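Local coordinates for glucose-binding protein (Thermus thermophilus HB27, PDB 2B3F), which binds glucose or galactose and probably delivers the sugar to a binding-protein-dependent transport system, at residues A[123-128]-A[259-264]. Sequence-based numbering, arbitrary orientation.
Sequences VMWYLP and TDFAWA
The carbonyl oxygen of Ala264 takes one hydrogen bond, from Met124 N at 2.8 Å, nearly straight and along the C=O axis, and one CA-H...O contact from Val123 CA. Met124 O is gripped likewise, by Ala264 N and by Trp263 CA at 3.2 Å. Two more backbone bonds join Tyr126 and Ala262; the one from Tyr126 N to Ala262 O is the longest of the four and reaches the oxygen from above the carbonyl plane. Strand 262-265 thus pairs antiparallel with 123-126 as an outermost strand of its small mixed sheet. On one face Tyr126, its CG in the crowded position between backbone N and carbonyl carbon (chi1 60°), lays its ring across the neighbouring strand, with CE1 3.5 Å from Ala262 CB. Pro128 CG presses tightly on that same methyl at 3.5 Å. An alanine here removes the ring from Ala262 CB and would probably loosen the packing over this face. On the other face Trp125 CZ3 touches both Trp263 CB (3.7 Å) and Phe261 CE1 (4.0 Å), while Trp125 NE1 bonds to Met241 O and helix 244-252 packs against the indole. The side chain of Trp125 stays about 11 Å from the bound galactose. Main-chain polarity is therefore paired between strands, leaving both faces to mostly apolar and aromatic packing.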
ATOM      1  N   VAL A 123       7.168  -5.883  -3.478  1.00 15.36           N
ATOM      2  CA  VAL A 123       7.871  -6.998  -2.874  1.00 16.07           C
ATOM      3  C   VAL A 123       7.321  -8.323  -3.389  1.00 17.19           C
ATOM      4  O   VAL A 123       6.102  -8.512  -3.514  1.00 16.36           O
ATOM      5  CB  VAL A 123       7.809  -6.980  -1.317  1.00 16.29           C
ATOM      6  CG1 VAL A 123       8.736  -8.045  -0.737  1.00 16.97           C
ATOM      7  CG2 VAL A 123       8.175  -5.569  -0.787  1.00 16.18           C
ATOM      8  N   MET A 124       8.251  -9.235  -3.672  1.00 17.77           N
ATOM      9  CA  MET A 124       7.938 -10.587  -4.088  1.00 18.82           C
ATOM     10  C   MET A 124       8.286 -11.518  -2.933  1.00 18.98           C
ATOM     11  O   MET A 124       9.433 -11.507  -2.431  1.00 19.04           O
ATOM     12  CB  MET A 124       8.749 -10.978  -5.341  1.00 19.51           C
ATOM     13  CG  MET A 124       8.499 -12.419  -5.827  1.00 19.66           C
ATOM     14  SD  MET A 124       9.479 -12.816  -7.301  1.00 23.01           S
ATOM     15  CE  MET A 124      11.164 -12.670  -6.705  1.00 25.41           C
ATOM     16  N   TRP A 125       7.301 -12.309  -2.511  1.00 18.78           N
ATOM     17  CA  TRP A 125       7.408 -13.242  -1.391  1.00 19.18           C
ATOM     18  C   TRP A 125       7.506 -14.677  -1.908  1.00 20.08           C
ATOM     19  O   TRP A 125       6.849 -15.030  -2.873  1.00 18.63           O
ATOM     20  CB  TRP A 125       6.195 -13.127  -0.467  1.00 18.81           C
ATOM     21  CG  TRP A 125       5.910 -11.704  -0.129  1.00 17.74           C
ATOM     22  CD1 TRP A 125       5.032 -10.875  -0.755  1.00 17.41           C
ATOM     23  CD2 TRP A 125       6.537 -10.921   0.896  1.00 18.19           C
ATOM     24  NE1 TRP A 125       5.072  -9.625  -0.195  1.00 17.84           N
ATOM     25  CE2 TRP A 125       5.981  -9.622   0.826  1.00 16.65           C
ATOM     26  CE3 TRP A 125       7.522 -11.189   1.867  1.00 18.09           C
ATOM     27  CZ2 TRP A 125       6.377  -8.596   1.670  1.00 17.29           C
ATOM     28  CZ3 TRP A 125       7.904 -10.174   2.700  1.00 17.30           C
ATOM     29  CH2 TRP A 125       7.334  -8.892   2.606  1.00 17.80           C
ATOM     30  N   TYR A 126       8.327 -15.480  -1.246  1.00 21.11           N
ATOM     31  CA  TYR A 126       8.512 -16.873  -1.611  1.00 23.05           C
ATOM     32  C   TYR A 126       9.045 -17.614  -0.391  1.00 24.28           C
ATOM     33  O   TYR A 126       9.388 -16.996   0.619  1.00 23.50           O
ATOM     34  CB  TYR A 126       9.489 -16.987  -2.785  1.00 23.73           C
ATOM     35  CG  TYR A 126      10.876 -16.420  -2.514  1.00 24.69           C
ATOM     36  CD1 TYR A 126      11.878 -17.214  -1.966  1.00 26.08           C
ATOM     37  CD2 TYR A 126      11.182 -15.085  -2.796  1.00 25.19           C
ATOM     38  CE1 TYR A 126      13.147 -16.702  -1.709  1.00 25.95           C
ATOM     39  CE2 TYR A 126      12.444 -14.571  -2.549  1.00 26.03           C
ATOM     40  CZ  TYR A 126      13.422 -15.383  -2.004  1.00 26.51           C
ATOM     41  OH  TYR A 126      14.677 -14.863  -1.759  1.00 28.60           O
ATOM     42  N   LEU A 127       9.118 -18.940  -0.500  1.00 25.77           N
ATOM     43  CA  LEU A 127       9.589 -19.791   0.587  1.00 27.01           C
ATOM     44  C   LEU A 127      10.900 -20.388   0.123  1.00 28.44           C
ATOM     45  O   LEU A 127      10.903 -21.160  -0.840  1.00 28.80           O
ATOM     46  CB  LEU A 127       8.592 -20.920   0.836  1.00 27.19           C
ATOM     47  CG  LEU A 127       7.580 -20.783   1.975  1.00 28.64           C
ATOM     48  CD1 LEU A 127       6.923 -19.407   2.004  1.00 28.58           C
ATOM     49  CD2 LEU A 127       6.555 -21.901   1.909  1.00 27.78           C
ATOM     50  N   PRO A 128      12.027 -20.008   0.754  1.00 29.41           N
ATOM     51  CA  PRO A 128      13.299 -20.593   0.310  1.00 30.12           C
ATOM     52  C   PRO A 128      13.354 -22.140   0.281  1.00 30.45           C
ATOM     53  O   PRO A 128      13.929 -22.691  -0.652  1.00 31.49           O
ATOM     54  CB  PRO A 128      14.319 -20.021   1.299  1.00 30.23           C
ATOM     55  CG  PRO A 128      13.726 -18.789   1.807  1.00 29.97           C
ATOM     56  CD  PRO A 128      12.226 -19.016   1.817  1.00 29.55           C
ATOM     57  N   THR A 259      13.994 -17.575   6.914  1.00 28.50           N
ATOM     58  CA  THR A 259      14.067 -19.023   6.819  1.00 28.36           C
ATOM     59  C   THR A 259      12.733 -19.654   6.425  1.00 27.77           C
ATOM     60  O   THR A 259      12.703 -20.451   5.499  1.00 28.44           O
ATOM     61  CB  THR A 259      14.596 -19.652   8.133  1.00 29.01           C
ATOM     62  OG1 THR A 259      13.861 -19.161   9.258  1.00 30.43           O
ATOM     63  CG2 THR A 259      16.063 -19.302   8.318  1.00 29.84           C
ATOM     64  N   ASP A 260      11.640 -19.310   7.113  1.00 27.07           N
ATOM     65  CA  ASP A 260      10.312 -19.857   6.759  1.00 26.41           C
ATOM     66  C   ASP A 260       9.694 -19.140   5.551  1.00 26.38           C
ATOM     67  O   ASP A 260       8.810 -19.685   4.895  1.00 27.66           O
ATOM     68  CB  ASP A 260       9.330 -19.773   7.923  1.00 26.54           C
ATOM     69  CG  ASP A 260       9.695 -20.687   9.085  1.00 26.98           C
ATOM     70  OD1 ASP A 260      10.367 -21.711   8.845  1.00 29.61           O
ATOM     71  OD2 ASP A 260       9.278 -20.389  10.228  1.00 26.19           O
ATOM     72  N   PHE A 261      10.113 -17.903   5.307  1.00 24.79           N
ATOM     73  CA  PHE A 261       9.764 -17.165   4.097  1.00 23.99           C
ATOM     74  C   PHE A 261      10.860 -16.167   3.814  1.00 23.24           C
ATOM     75  O   PHE A 261      11.660 -15.854   4.701  1.00 23.87           O
ATOM     76  CB  PHE A 261       8.403 -16.445   4.229  1.00 22.76           C
ATOM     77  CG  PHE A 261       8.399 -15.266   5.187  1.00 22.24           C
ATOM     78  CD1 PHE A 261       8.635 -13.978   4.724  1.00 21.66           C
ATOM     79  CD2 PHE A 261       8.133 -15.445   6.545  1.00 22.34           C
ATOM     80  CE1 PHE A 261       8.636 -12.881   5.594  1.00 21.54           C
ATOM     81  CE2 PHE A 261       8.114 -14.352   7.422  1.00 21.61           C
ATOM     82  CZ  PHE A 261       8.379 -13.066   6.932  1.00 22.40           C
ATOM     83  N   ALA A 262      10.896 -15.673   2.587  1.00 22.32           N
ATOM     84  CA  ALA A 262      11.885 -14.693   2.180  1.00 22.25           C
ATOM     85  C   ALA A 262      11.268 -13.695   1.206  1.00 21.90           C
ATOM     86  O   ALA A 262      10.099 -13.815   0.850  1.00 21.07           O
ATOM     87  CB  ALA A 262      13.098 -15.379   1.566  1.00 22.58           C
ATOM     88  N   TRP A 263      12.063 -12.715   0.792  1.00 21.38           N
ATOM     89  CA  TRP A 263      11.578 -11.599   0.000  1.00 21.40           C
ATOM     90  C   TRP A 263      12.646 -11.070  -0.940  1.00 20.73           C
ATOM     91  O   TRP A 263      13.849 -11.202  -0.687  1.00 20.66           O
ATOM     92  CB  TRP A 263      11.100 -10.462   0.914  1.00 21.67           C
ATOM     93  CG  TRP A 263      12.162 -10.014   1.858  1.00 21.35           C
ATOM     94  CD1 TRP A 263      13.054  -9.011   1.663  1.00 23.26           C
ATOM     95  CD2 TRP A 263      12.457 -10.577   3.142  1.00 22.34           C
ATOM     96  NE1 TRP A 263      13.891  -8.895   2.758  1.00 22.95           N
ATOM     97  CE2 TRP A 263      13.548  -9.852   3.677  1.00 23.42           C
ATOM     98  CE3 TRP A 263      11.890 -11.605   3.903  1.00 21.86           C
ATOM     99  CZ2 TRP A 263      14.088 -10.138   4.937  1.00 22.84           C
ATOM    100  CZ3 TRP A 263      12.427 -11.891   5.154  1.00 22.51           C
ATOM    101  CH2 TRP A 263      13.517 -11.160   5.655  1.00 22.93           C
ATOM    102  N   ALA A 264      12.199 -10.483  -2.038  1.00 20.29           N
ATOM    103  CA  ALA A 264      13.047  -9.709  -2.934  1.00 20.34           C
ATOM    104  C   ALA A 264      12.207  -8.595  -3.538  1.00 20.30           C
ATOM    105  O   ALA A 264      10.967  -8.680  -3.515  1.00 20.17           O
ATOM    106  CB  ALA A 264      13.609 -10.577  -4.034  1.00 20.63           C
TER